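PDB 3LP9: LS-24 from Lathyrus sativus, which probably binds hemin as a monomer and spermine as a dimer, each excluding the other, and may act in oxidative-stress response and polyamine biosynthesis. Local coordinates for residues G4-A9 with Y187-D192; S12-E17 with Y88-K93; Y31-S36 with F178-T183; D138-I143 with I158-P163; D192-V197 with G210-V215. All blocks are in the same frame, centred on the assembly; numbering follows the deposited sequence.

Contact 1: residues G4-A9 with Y187-D192; sequences GYINAA and YFFKDD. With CA (calcium ion), chain E.
The two backbones draw closest at Tyr-5 CA and Asp-191 CA, 6.0 Å apart, with no direct hydrogen bond between them. In the four-bladed propeller of the hemopexin fold, this is where the inner strand of the first blade meets the second strand of the fourth. Ile-6 carries the apolar part: its chain runs out extended (chi2 176°), setting CD1 over the centre of the Phe-189 ring, 3.7 Å from the centroid and 4° off the normal, a CH-pi contact. Ala-9 brings CB to the edge of the same ring. Nearer the turn, Asp-191 CA lies over the rim of one face of the Tyr-5 ring, while Tyr-5 CE1 touches Asp-192 CB at 3.8 Å. Asn-7 and Ala-8 both face Phe-21 in a classic beta bulge. The Asn-7 side chain leaves away from 187-192; the residue holds the calcium ion through O at 2.5 Å and OD1 at 2.6 Å, joined there by the O atoms of Asp-65, Asp-121 and Asp-175.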
# COMPACT_ATOMS: atom_id res chain seq x y z
N GLY A 4 20.02 0.78 -7.16
CA GLY A 4 20.75 0.11 -8.22
C GLY A 4 21.06 -1.35 -8.01
O GLY A 4 21.41 -2.02 -8.99
N TYR A 5 20.93 -1.86 -6.78
CA TYR A 5 21.29 -3.25 -6.48
C TYR A 5 20.08 -4.14 -6.35
O TYR A 5 18.96 -3.65 -6.17
CB TYR A 5 22.19 -3.37 -5.26
CG TYR A 5 23.58 -2.78 -5.51
CD1 TYR A 5 24.57 -3.50 -6.21
CD2 TYR A 5 23.89 -1.54 -5.01
CE1 TYR A 5 25.85 -2.92 -6.44
CE2 TYR A 5 25.14 -0.92 -5.27
CZ TYR A 5 26.09 -1.61 -5.98
OH TYR A 5 27.27 -0.98 -6.18
N ILE A 6 20.30 -5.44 -6.48
CA ILE A 6 19.23 -6.42 -6.40
C ILE A 6 18.56 -6.35 -5.06
O ILE A 6 19.18 -6.58 -4.05
CB ILE A 6 19.71 -7.86 -6.65
CG1 ILE A 6 20.52 -7.96 -7.94
CG2 ILE A 6 18.54 -8.74 -6.80
CD1 ILE A 6 21.10 -9.35 -8.18
N ASN A 7 17.26 -6.07 -5.07
CA ASN A 7 16.46 -5.94 -3.87
C ASN A 7 15.52 -7.09 -3.65
O ASN A 7 15.03 -7.25 -2.54
CB ASN A 7 15.71 -4.60 -3.95
CG ASN A 7 15.16 -4.13 -2.62
OD1 ASN A 7 15.63 -4.49 -1.54
ND2 ASN A 7 14.17 -3.27 -2.71
N ALA A 8 15.27 -7.91 -4.67
CA ALA A 8 14.41 -9.07 -4.56
C ALA A 8 14.75 -10.07 -5.68
O ALA A 8 15.29 -9.67 -6.67
CB ALA A 8 12.94 -8.68 -4.61
N ALA A 9 14.43 -11.36 -5.51
CA ALA A 9 14.63 -12.33 -6.54
C ALA A 9 13.75 -13.53 -6.29
O ALA A 9 13.48 -13.87 -5.16
CB ALA A 9 16.11 -12.79 -6.56
N TYR A 187 21.20 -18.67 -3.69
CA TYR A 187 21.95 -17.49 -3.98
C TYR A 187 21.51 -16.41 -3.03
O TYR A 187 20.33 -16.20 -2.83
CB TYR A 187 21.74 -17.02 -5.45
CG TYR A 187 22.37 -17.87 -6.50
CD1 TYR A 187 23.74 -17.86 -6.68
CD2 TYR A 187 21.59 -18.71 -7.31
CE1 TYR A 187 24.34 -18.67 -7.65
CE2 TYR A 187 22.15 -19.50 -8.29
CZ TYR A 187 23.53 -19.50 -8.44
OH TYR A 187 24.09 -20.30 -9.37
N PHE A 188 22.48 -15.71 -2.46
CA PHE A 188 22.27 -14.57 -1.52
C PHE A 188 22.98 -13.41 -2.13
O PHE A 188 24.13 -13.54 -2.59
CB PHE A 188 22.86 -14.86 -0.09
CG PHE A 188 22.14 -15.96 0.65
CD1 PHE A 188 21.04 -15.65 1.49
CD2 PHE A 188 22.50 -17.30 0.48
CE1 PHE A 188 20.33 -16.68 2.11
CE2 PHE A 188 21.81 -18.30 1.12
CZ PHE A 188 20.72 -17.97 1.95
N PHE A 189 22.32 -12.26 -2.15
CA PHE A 189 22.95 -11.04 -2.69
C PHE A 189 23.03 -9.99 -1.59
O PHE A 189 22.21 -9.95 -0.65
CB PHE A 189 22.14 -10.46 -3.86
CG PHE A 189 21.88 -11.44 -5.00
CD1 PHE A 189 22.93 -11.92 -5.80
CD2 PHE A 189 20.58 -11.87 -5.28
CE1 PHE A 189 22.69 -12.81 -6.85
CE2 PHE A 189 20.31 -12.76 -6.34
CZ PHE A 189 21.39 -13.23 -7.13
N LYS A 190 24.02 -9.13 -1.74
CA LYS A 190 24.27 -8.06 -0.81
C LYS A 190 25.22 -7.14 -1.51
O LYS A 190 26.37 -7.53 -1.88
CB LYS A 190 24.90 -8.58 0.48
CG LYS A 190 25.17 -7.50 1.45
CD LYS A 190 24.45 -7.82 2.70
CE LYS A 190 24.78 -6.84 3.76
NZ LYS A 190 24.35 -7.38 5.07
N ASP A 191 24.75 -5.93 -1.76
CA ASP A 191 25.51 -4.93 -2.54
C ASP A 191 25.95 -5.54 -3.87
O ASP A 191 25.11 -6.07 -4.59
CB ASP A 191 26.72 -4.36 -1.75
CG ASP A 191 26.36 -4.07 -0.30
OD1 ASP A 191 25.28 -3.47 -0.08
OD2 ASP A 191 27.13 -4.49 0.62
N ASP A 192 27.22 -5.41 -4.21
CA ASP A 192 27.81 -5.93 -5.47
C ASP A 192 28.33 -7.35 -5.34
O ASP A 192 29.03 -7.81 -6.21
CB ASP A 192 28.97 -5.03 -5.96
CG ASP A 192 30.07 -4.84 -4.91
OD1 ASP A 192 29.80 -4.77 -3.68
OD2 ASP A 192 31.22 -4.76 -5.33
CA CA E . 15.27 -6.65 -0.13
O HOH W 1 22.03 -7.01 -3.98
O HOH W 2 13.52 -5.11 1.58

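Contact 2: residues S12-E17 with Y88-K93; sequences SSKNNE and YAPHSK
At the edge of the Tyr-88 ring, near its plane, sits the N of Ser-13, while Ser-12 OG approaches obliquely and the rings of Phe-10 and Tyr-19 meet that of Tyr-88 at an incline. The Pro-90 ring is touched along CB by Lys-14 CD, at 3.7 Å, and at CG by Ser-13 OG. Tyr-88 holds CG in the crowded position between its backbone N and carbonyl carbon (chi1 57°), from which its OH accepts a hydrogen bond from Ser-13 N, 2.9 Å long and bent to 138°. Two loops of adjacent blades of the hemopexin propeller thus meet: 12-17 links the first two strands of the first blade, 88-93 the last two of the second. Ser-12 OG closes an ST turn by accepting from Lys-14 N at 3.1 Å, and a type II turn from Lys-14 to Glu-17 follows. Ser-13 OG finds its polar partner in Asn-73. Bent at chi3, Lys-14 slides past Pro-90, its methylenes leaning obliquely on the His-91 imidazole. Its NZ donates to a water at 2.8 Å, which donates to Pro-90 O; Lys-93 NZ reaches His-91 O from above the carbonyl plane, at 3.2 Å.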
# COMPACT_ATOMS: atom_id res chain seq x y z
N SER A 12 12.08 -18.89 -11.46
CA SER A 12 11.00 -19.14 -12.42
C SER A 12 10.69 -20.62 -12.50
O SER A 12 11.55 -21.45 -12.25
CB SER A 12 11.37 -18.60 -13.78
OG SER A 12 10.27 -18.78 -14.67
N SER A 13 9.44 -20.96 -12.82
CA SER A 13 9.09 -22.39 -13.11
C SER A 13 9.75 -22.82 -14.43
O SER A 13 9.89 -24.03 -14.69
CB SER A 13 7.57 -22.58 -13.21
OG SER A 13 6.99 -21.73 -14.15
N LYS A 14 10.11 -21.84 -15.26
CA LYS A 14 10.88 -22.11 -16.48
C LYS A 14 12.34 -22.38 -16.12
O LYS A 14 13.01 -21.54 -15.53
CB LYS A 14 10.80 -20.94 -17.49
CG LYS A 14 9.37 -20.71 -18.06
CD LYS A 14 9.36 -19.68 -19.13
CE LYS A 14 10.14 -20.11 -20.34
NZ LYS A 14 9.98 -19.02 -21.35
N ASN A 15 12.83 -23.55 -16.52
CA ASN A 15 14.14 -23.98 -16.14
C ASN A 15 15.25 -22.95 -16.29
O ASN A 15 15.35 -22.31 -17.32
CB ASN A 15 14.44 -25.27 -16.86
CG ASN A 15 15.77 -25.86 -16.50
OD1 ASN A 15 16.69 -25.78 -17.29
ND2 ASN A 15 15.86 -26.53 -15.35
N ASN A 16 16.07 -22.78 -15.24
CA ASN A 16 17.30 -21.97 -15.28
C ASN A 16 17.08 -20.46 -15.45
O ASN A 16 18.00 -19.74 -15.75
CB ASN A 16 18.25 -22.51 -16.34
CG ASN A 16 18.90 -23.82 -15.95
OD1 ASN A 16 18.72 -24.38 -14.84
ND2 ASN A 16 19.68 -24.32 -16.86
N GLU A 17 15.85 -20.00 -15.19
CA GLU A 17 15.47 -18.58 -15.23
C GLU A 17 15.06 -18.06 -13.84
O GLU A 17 14.50 -18.81 -13.04
CB GLU A 17 14.32 -18.39 -16.24
CG GLU A 17 14.75 -18.75 -17.65
CD GLU A 17 13.69 -18.53 -18.68
OE1 GLU A 17 12.81 -17.65 -18.52
OE2 GLU A 17 13.75 -19.30 -19.68
N TYR A 88 2.86 -14.93 -12.18
CA TYR A 88 3.69 -14.14 -13.08
C TYR A 88 3.71 -14.73 -14.51
O TYR A 88 4.52 -14.35 -15.31
CB TYR A 88 5.13 -14.01 -12.54
CG TYR A 88 5.81 -15.36 -12.29
CD1 TYR A 88 5.69 -15.99 -11.04
CD2 TYR A 88 6.51 -16.02 -13.31
CE1 TYR A 88 6.27 -17.22 -10.79
CE2 TYR A 88 7.10 -17.29 -13.07
CZ TYR A 88 6.98 -17.86 -11.82
OH TYR A 88 7.57 -19.08 -11.53
N ALA A 89 2.81 -15.69 -14.75
CA ALA A 89 2.59 -16.33 -16.04
C ALA A 89 3.74 -16.16 -17.01
O ALA A 89 3.68 -15.28 -17.90
CB ALA A 89 1.34 -15.79 -16.64
N PRO A 90 4.82 -16.97 -16.85
CA PRO A 90 6.03 -16.85 -17.68
C PRO A 90 5.89 -17.18 -19.16
O PRO A 90 6.74 -16.78 -19.94
CB PRO A 90 7.00 -17.82 -17.02
CG PRO A 90 6.18 -18.85 -16.48
CD PRO A 90 4.96 -18.11 -15.92
N HIS A 91 4.83 -17.91 -19.55
CA HIS A 91 4.58 -18.28 -20.94
C HIS A 91 3.54 -17.36 -21.60
O HIS A 91 3.80 -16.78 -22.64
CB HIS A 91 4.08 -19.74 -21.02
CG HIS A 91 5.01 -20.73 -20.38
ND1 HIS A 91 4.82 -21.22 -19.10
CD2 HIS A 91 6.16 -21.29 -20.82
CE1 HIS A 91 5.80 -22.04 -18.79
NE2 HIS A 91 6.62 -22.11 -19.83
N SER A 92 2.35 -17.24 -20.98
CA SER A 92 1.26 -16.44 -21.50
C SER A 92 1.49 -14.96 -21.32
O SER A 92 0.75 -14.18 -21.91
CB SER A 92 -0.06 -16.81 -20.83
OG SER A 92 -0.12 -16.32 -19.51
N LYS A 93 2.47 -14.57 -20.49
CA LYS A 93 2.73 -13.15 -20.18
C LYS A 93 1.47 -12.49 -19.59
O LYS A 93 1.32 -11.26 -19.61
CB LYS A 93 3.27 -12.40 -21.42
CG LYS A 93 4.37 -13.16 -22.22
CD LYS A 93 5.41 -13.65 -21.23
CE LYS A 93 6.77 -14.06 -21.86
NZ LYS A 93 6.60 -15.19 -22.79
O HOH W 3 7.62 -18.29 -22.60

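Contact 3: residues Y31-S36 with F178-T183; sequences YAPGSS and FASHKT
Tyr-31 and Phe-178 reach for each other tip to tip and meet as a T-shaped pair: the edge of Phe-178 points into the face of Tyr-31, with centroids 5.1 Å apart and planes at 88°. Phe-178 CE2 comes within 3.6 Å of Tyr-31 CZ, and Phe-178 CZ stands above the ring centre. The opposite face of the tyrosine is taken by its own neighbour Pro-33, whose CD lies 3.5 Å above the plane near the rim, so the phenol is sandwiched. Both aromatic residues keep CG in the crowded position between backbone N and carbonyl carbon. In the plane of the Tyr-31 ring, Ser-180 OG rests 3.5 Å from CE2. The His-181 ring meets Tyr-31 rim to rim, planes inclined by 30°, neither above the other. His-181 N donates to Tyr-31 OH at 2.9 Å, although the modelled place of that hydroxyl is less certain; the imidazole NE2 is bonded to Glu-17 O. Pro-33 CB touches Ser-180 OG at 3.9 Å, and the end of Lys-182 comes near Gly-34, where a CB would be tight against CE. Gly-34 occupies the third position of a type II turn from Ala-32 to Ser-35. The aromatic cluster of Tyr-31, Phe-178 and His-181 belongs to the junction between first and last blades, which closes the ring of the hemopexin beta-propeller.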
# COMPACT_ATOMS: atom_id res chain seq x y z
N TYR A 31 20.27 -17.51 -15.81
CA TYR A 31 21.46 -17.41 -15.00
C TYR A 31 22.35 -18.65 -15.14
O TYR A 31 23.29 -18.85 -14.34
CB TYR A 31 21.07 -17.21 -13.54
CG TYR A 31 20.31 -18.32 -12.87
CD1 TYR A 31 18.96 -18.50 -13.12
CD2 TYR A 31 20.93 -19.15 -11.95
CE1 TYR A 31 18.22 -19.53 -12.48
CE2 TYR A 31 20.23 -20.21 -11.32
CZ TYR A 31 18.85 -20.38 -11.59
OH TYR A 31 18.11 -21.38 -10.97
N ALA A 32 22.03 -19.48 -16.13
CA ALA A 32 22.78 -20.66 -16.48
C ALA A 32 23.59 -21.28 -15.33
O ALA A 32 24.82 -21.24 -15.38
CB ALA A 32 23.66 -20.34 -17.65
N PRO A 33 22.94 -21.88 -14.33
CA PRO A 33 23.75 -22.48 -13.21
C PRO A 33 24.57 -23.74 -13.57
O PRO A 33 24.06 -24.69 -14.20
CB PRO A 33 22.70 -22.72 -12.14
CG PRO A 33 21.49 -23.05 -12.95
CD PRO A 33 21.49 -22.05 -14.08
N GLY A 34 25.85 -23.75 -13.19
CA GLY A 34 26.71 -24.87 -13.50
C GLY A 34 27.35 -24.81 -14.88
O GLY A 34 27.99 -25.78 -15.33
N SER A 35 27.18 -23.66 -15.53
CA SER A 35 27.77 -23.38 -16.81
C SER A 35 28.03 -21.85 -16.89
O SER A 35 27.80 -21.11 -15.92
CB SER A 35 26.84 -23.85 -17.94
OG SER A 35 25.85 -22.85 -18.16
N SER A 36 28.49 -21.39 -18.05
CA SER A 36 28.82 -19.98 -18.26
C SER A 36 28.00 -19.25 -19.33
O SER A 36 28.35 -18.15 -19.71
CB SER A 36 30.30 -19.85 -18.63
OG SER A 36 30.57 -20.58 -19.81
N PHE A 178 17.36 -16.24 -3.66
CA PHE A 178 16.49 -17.18 -4.38
C PHE A 178 17.16 -18.56 -4.45
O PHE A 178 18.33 -18.64 -4.63
CB PHE A 178 16.04 -16.67 -5.81
CG PHE A 178 17.08 -16.92 -6.92
CD1 PHE A 178 18.22 -16.13 -7.03
CD2 PHE A 178 16.90 -17.97 -7.82
CE1 PHE A 178 19.16 -16.41 -8.02
CE2 PHE A 178 17.84 -18.24 -8.83
CZ PHE A 178 18.96 -17.48 -8.93
N ALA A 179 16.36 -19.62 -4.30
CA ALA A 179 16.72 -21.02 -4.50
C ALA A 179 16.94 -21.35 -6.00
O ALA A 179 16.05 -21.11 -6.82
CB ALA A 179 15.61 -21.87 -3.99
N SER A 180 18.10 -21.94 -6.32
CA SER A 180 18.44 -22.38 -7.63
C SER A 180 17.62 -23.58 -8.12
O SER A 180 16.98 -24.32 -7.33
CB SER A 180 19.92 -22.76 -7.61
OG SER A 180 20.49 -22.79 -8.90
N HIS A 181 17.65 -23.76 -9.45
CA HIS A 181 17.06 -24.91 -10.10
C HIS A 181 17.96 -26.11 -9.76
O HIS A 181 17.58 -27.31 -9.91
CB HIS A 181 17.04 -24.67 -11.59
CG HIS A 181 16.01 -23.67 -12.03
ND1 HIS A 181 14.71 -24.03 -12.36
CD2 HIS A 181 16.09 -22.34 -12.24
CE1 HIS A 181 14.03 -22.95 -12.73
NE2 HIS A 181 14.84 -21.91 -12.66
N LYS A 182 19.18 -25.77 -9.33
CA LYS A 182 20.17 -26.74 -8.86
C LYS A 182 19.80 -27.16 -7.41
O LYS A 182 19.82 -26.36 -6.50
CB LYS A 182 21.52 -26.08 -8.92
CG LYS A 182 22.61 -26.93 -9.46
CD LYS A 182 22.45 -27.13 -10.94
CE LYS A 182 23.78 -27.50 -11.58
NZ LYS A 182 23.51 -28.16 -12.91
N THR A 183 19.46 -28.44 -7.23
CA THR A 183 18.90 -28.93 -5.97
C THR A 183 19.68 -28.50 -4.74
O THR A 183 20.84 -28.87 -4.60
CB THR A 183 18.82 -30.44 -5.95
OG1 THR A 183 18.21 -30.85 -7.15
CG2 THR A 183 17.93 -30.91 -4.79

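Contact 4: residues D138-I143 with I158-P163; sequences DQYARI and ISSGYP
Ile-158 opens the second segment by donating its backbone N to Asp-138 O, a 2.7 Å bond lying in the carbonyl plane with an N-H...O angle of 156°. Its CG1 rests against the same oxygen, and its CA sits 3.9 Å from Tyr-140 CD1. A weakly bonded helix follows the outermost strand of the third propeller blade and packs against the beginning of strand 139-144 at Tyr-140. Ser-160 OG, bonded also to Ser-157 O, accepts from a water that lies at the tyrosine edge, 2.9 Å from Tyr-140 OH. Gly-161 brings CA within 3.7 Å of that hydroxyl; any CB there would collide with it. Tyr-162 then lays CE2 above the centre of the Tyr-140 ring, 3.9 Å over the plane, in a T-shaped pair with planes at 79°. A leucine in place of Tyr-140 would lose the hydroxyl's water link and the aromatic face, and would probably loosen the packing against Gly-161 and Tyr-162. The Tyr-162 OH is bonded to Tyr-124 OH.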
# COMPACT_ATOMS: atom_id res chain seq x y z
N ASP A 138 19.50 -9.28 10.80
CA ASP A 138 20.34 -10.45 11.11
C ASP A 138 19.55 -11.62 11.65
O ASP A 138 20.10 -12.61 12.07
CB ASP A 138 21.48 -10.06 12.05
CG ASP A 138 21.02 -9.66 13.44
OD1 ASP A 138 19.83 -9.61 13.74
OD2 ASP A 138 21.90 -9.41 14.27
N GLN A 139 18.23 -11.47 11.58
CA GLN A 139 17.24 -12.46 12.02
C GLN A 139 16.70 -13.21 10.81
O GLN A 139 16.65 -12.70 9.72
CB GLN A 139 16.10 -11.72 12.68
CG GLN A 139 16.50 -10.94 13.87
CD GLN A 139 17.21 -11.78 14.93
OE1 GLN A 139 18.45 -11.89 14.95
NE2 GLN A 139 16.44 -12.35 15.83
N TYR A 140 16.29 -14.46 11.00
CA TYR A 140 15.61 -15.20 9.92
C TYR A 140 14.50 -16.11 10.44
O TYR A 140 14.59 -16.67 11.56
CB TYR A 140 16.60 -16.03 9.11
CG TYR A 140 16.91 -17.36 9.76
CD1 TYR A 140 17.84 -17.46 10.79
CD2 TYR A 140 16.25 -18.51 9.35
CE1 TYR A 140 18.09 -18.63 11.38
CE2 TYR A 140 16.50 -19.69 9.96
CZ TYR A 140 17.41 -19.73 10.97
OH TYR A 140 17.65 -20.94 11.56
N ALA A 141 13.47 -16.26 9.61
CA ALA A 141 12.33 -17.11 9.95
C ALA A 141 12.27 -18.22 8.93
O ALA A 141 12.61 -18.00 7.75
CB ALA A 141 11.05 -16.30 9.90
N ARG A 142 11.84 -19.39 9.39
CA ARG A 142 11.55 -20.56 8.54
C ARG A 142 10.04 -20.82 8.68
O ARG A 142 9.54 -20.99 9.83
CB ARG A 142 12.35 -21.75 9.02
CG ARG A 142 12.13 -23.05 8.31
CD ARG A 142 12.85 -24.05 9.16
NE ARG A 142 12.59 -25.39 8.72
CZ ARG A 142 12.89 -26.48 9.39
NH1 ARG A 142 13.50 -26.39 10.57
NH2 ARG A 142 12.58 -27.66 8.87
N ILE A 143 9.29 -20.72 7.56
CA ILE A 143 7.82 -20.92 7.62
C ILE A 143 7.29 -22.09 6.75
O ILE A 143 8.04 -22.71 6.00
CB ILE A 143 7.06 -19.60 7.32
CG1 ILE A 143 6.93 -19.37 5.82
CG2 ILE A 143 7.71 -18.45 8.06
CD1 ILE A 143 6.04 -18.21 5.43
N ILE A 158 20.86 -15.24 12.14
CA ILE A 158 21.40 -15.93 10.97
C ILE A 158 22.61 -16.79 11.30
O ILE A 158 22.75 -17.90 10.78
CB ILE A 158 21.76 -14.92 9.85
CG1 ILE A 158 20.48 -14.46 9.14
CG2 ILE A 158 22.78 -15.56 8.89
CD1 ILE A 158 20.63 -13.23 8.18
N SER A 159 23.52 -16.33 12.15
CA SER A 159 24.72 -17.17 12.41
C SER A 159 24.35 -18.49 13.13
O SER A 159 24.95 -19.54 12.86
CB SER A 159 25.84 -16.42 13.14
OG SER A 159 25.26 -15.47 14.03
N SER A 160 23.35 -18.45 14.02
CA SER A 160 22.84 -19.66 14.65
C SER A 160 22.36 -20.70 13.59
O SER A 160 22.37 -21.91 13.84
CB SER A 160 21.71 -19.33 15.64
OG SER A 160 20.46 -19.22 14.97
N GLY A 161 21.97 -20.22 12.41
CA GLY A 161 21.31 -21.08 11.44
C GLY A 161 22.16 -21.31 10.22
O GLY A 161 22.05 -22.35 9.60
N TYR A 162 23.03 -20.35 9.89
CA TYR A 162 23.93 -20.44 8.70
C TYR A 162 25.40 -20.25 9.12
O TYR A 162 25.97 -19.14 8.91
CB TYR A 162 23.56 -19.35 7.66
CG TYR A 162 22.15 -19.49 7.19
CD1 TYR A 162 21.87 -20.20 6.00
CD2 TYR A 162 21.08 -19.04 7.96
CE1 TYR A 162 20.57 -20.42 5.58
CE2 TYR A 162 19.78 -19.24 7.54
CZ TYR A 162 19.52 -19.93 6.36
OH TYR A 162 18.22 -20.17 5.96
N PRO A 163 26.03 -21.29 9.67
CA PRO A 163 27.44 -21.16 10.11
C PRO A 163 28.37 -20.70 8.95
O PRO A 163 29.35 -19.99 9.15
CB PRO A 163 27.79 -22.58 10.61
CG PRO A 163 26.42 -23.18 11.03
CD PRO A 163 25.56 -22.69 9.85
O HOH W 4 19.02 -21.71 13.97

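Contact 5: residues D192-V197 with G210-V215; sequences DHYARV and GVREIV
Three direct backbone hydrogen bonds and two waters join 192-197 to 210-215, where a short strand runs into helix 214-217. Tyr-194 and Arg-212 form the hydrogen-bonded pair: Tyr-194 N donates to Arg-212 O at 2.9 Å, in the carbonyl plane, and Arg-212 N returns to Tyr-194 O at 3.2 Å, nearly along the C=O axis. Next to them His-193 and Glu-213 are a non-hydrogen-bonded pair. Asp-192 O takes two donors, Ile-214 N from above its carbonyl plane at 3.1 Å and a water at 2.8 Å; the water also accepts from Val-215 N. At the other end a second water accepts from Arg-196 N and donates to Gly-210 O. Less comfortable is Asp-192 OD2, 3.3 Å from Glu-213 OE2, two acceptors whose mutual repulsion might raise the pKa of one acid. Tyr-194, with CG in the crowded position, lies alongside Arg-212, its CE1 3.4 Å from Arg-212 CB and its CB against Ile-214 CG1. An alanine at Tyr-194 would lose the ring that touches Arg-212 and the stack on Tyr-217, and would probably loosen the strand-to-helix turn. Glu-213 holds the N-cap position of helix 214-217. Strand 212-213 is the outer strand of the fourth blade, beside 193-198, which in turn borders 185-190, where Phe-189 packs on both Tyr-194 and Ile-214.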
# COMPACT_ATOMS: atom_id res chain seq x y z
N ASP A 192 27.22 -5.41 -4.21
CA ASP A 192 27.81 -5.93 -5.47
C ASP A 192 28.33 -7.35 -5.34
O ASP A 192 29.03 -7.81 -6.21
CB ASP A 192 28.97 -5.03 -5.96
CG ASP A 192 30.07 -4.84 -4.91
OD1 ASP A 192 29.80 -4.77 -3.68
OD2 ASP A 192 31.22 -4.76 -5.33
N HIS A 193 28.00 -8.00 -4.22
CA HIS A 193 28.44 -9.34 -3.85
C HIS A 193 27.34 -10.37 -3.80
O HIS A 193 26.17 -10.04 -3.58
CB HIS A 193 29.06 -9.32 -2.44
CG HIS A 193 30.33 -8.52 -2.37
ND1 HIS A 193 30.34 -7.15 -2.11
CD2 HIS A 193 31.62 -8.89 -2.56
CE1 HIS A 193 31.60 -6.74 -2.12
NE2 HIS A 193 32.38 -7.77 -2.40
N TYR A 194 27.73 -11.63 -3.98
CA TYR A 194 26.76 -12.72 -3.97
C TYR A 194 27.49 -13.89 -3.26
O TYR A 194 28.74 -13.96 -3.22
CB TYR A 194 26.32 -13.12 -5.42
CG TYR A 194 27.37 -13.94 -6.14
CD1 TYR A 194 28.43 -13.32 -6.79
CD2 TYR A 194 27.35 -15.34 -6.09
CE1 TYR A 194 29.48 -14.08 -7.38
CE2 TYR A 194 28.35 -16.11 -6.68
CZ TYR A 194 29.40 -15.50 -7.32
OH TYR A 194 30.41 -16.26 -7.88
N ALA A 195 26.72 -14.81 -2.73
CA ALA A 195 27.25 -16.01 -2.13
C ALA A 195 26.36 -17.14 -2.73
O ALA A 195 25.13 -17.07 -2.78
CB ALA A 195 27.14 -15.93 -0.65
N ARG A 196 27.02 -18.13 -3.33
CA ARG A 196 26.34 -19.31 -3.84
C ARG A 196 26.49 -20.34 -2.73
O ARG A 196 27.57 -20.81 -2.48
CB ARG A 196 26.97 -19.79 -5.13
CG ARG A 196 26.26 -20.98 -5.63
CD ARG A 196 27.22 -21.86 -6.28
NE ARG A 196 26.78 -22.49 -7.53
CZ ARG A 196 27.62 -22.69 -8.54
NH1 ARG A 196 28.87 -22.24 -8.43
NH2 ARG A 196 27.21 -23.28 -9.65
N VAL A 197 25.39 -20.66 -2.06
CA VAL A 197 25.46 -21.58 -0.89
C VAL A 197 24.84 -22.94 -1.18
O VAL A 197 23.90 -23.04 -1.95
CB VAL A 197 24.76 -20.91 0.34
CG1 VAL A 197 24.80 -21.76 1.52
CG2 VAL A 197 25.46 -19.60 0.67
N GLY A 210 33.64 -19.01 -1.82
CA GLY A 210 33.67 -17.71 -1.15
C GLY A 210 32.72 -16.68 -1.74
O GLY A 210 31.96 -16.99 -2.68
N VAL A 211 32.75 -15.47 -1.17
CA VAL A 211 31.96 -14.33 -1.60
C VAL A 211 32.57 -13.60 -2.79
O VAL A 211 33.67 -13.05 -2.71
CB VAL A 211 31.72 -13.34 -0.43
CG1 VAL A 211 30.95 -12.13 -0.86
CG2 VAL A 211 31.04 -14.07 0.73
N ARG A 212 31.83 -13.52 -3.90
CA ARG A 212 32.37 -12.86 -5.08
C ARG A 212 31.47 -11.77 -5.57
O ARG A 212 30.45 -11.42 -4.94
CB ARG A 212 32.65 -13.90 -6.18
CG ARG A 212 33.84 -14.83 -5.91
CD ARG A 212 33.66 -16.22 -6.46
NE ARG A 212 34.79 -17.11 -6.17
CZ ARG A 212 35.95 -17.08 -6.82
NH1 ARG A 212 36.13 -16.18 -7.81
NH2 ARG A 212 36.94 -17.88 -6.45
N GLU A 213 31.87 -11.20 -6.70
CA GLU A 213 31.13 -10.11 -7.33
C GLU A 213 30.17 -10.64 -8.34
O GLU A 213 30.51 -11.52 -9.11
CB GLU A 213 32.08 -9.13 -7.96
CG GLU A 213 33.17 -8.83 -7.05
CD GLU A 213 33.44 -7.38 -6.87
OE1 GLU A 213 33.42 -6.67 -7.90
OE2 GLU A 213 33.72 -6.93 -5.71
N ILE A 214 28.94 -10.10 -8.23
CA ILE A 214 27.79 -10.44 -9.06
C ILE A 214 28.11 -10.47 -10.59
O ILE A 214 27.86 -11.48 -11.28
CB ILE A 214 26.58 -9.46 -8.75
CG1 ILE A 214 25.99 -9.71 -7.34
CG2 ILE A 214 25.50 -9.63 -9.79
CD1 ILE A 214 25.06 -8.66 -6.89
N VAL A 215 28.73 -9.38 -11.08
CA VAL A 215 29.06 -9.16 -12.51
C VAL A 215 30.28 -9.94 -13.00
O VAL A 215 30.51 -10.02 -14.20
CB VAL A 215 29.18 -7.58 -12.86
CG1 VAL A 215 27.88 -6.87 -12.42
CG2 VAL A 215 30.34 -6.92 -12.18
O HOH W 5 29.06 -7.12 -8.93
O HOH W 6 30.08 -18.10 -3.81

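Overall arrangement
Contacts 1, 3 and 5 all involve the fourth blade: contact 1 joins its second strand to the first blade, contact 3 joins the end of its first strand and the following loop to that same blade, farther from the centre of the chain, and contact 5 completes its outer edge. Contacts 1 and 5 share Asp-192, their centres about 9 Å apart. Contact 2, between the first two blades, reaches contact 3 through His-181 NE2 and Glu-17 O, 3.1 Å apart. Contact 4, in the third blade, is about 29 Å from contact 2, centre to centre. Asn-7 of contact 1 binds calcium; the side chain of Phe-178 in contact 3 lies about 4 Å from the sodium ion.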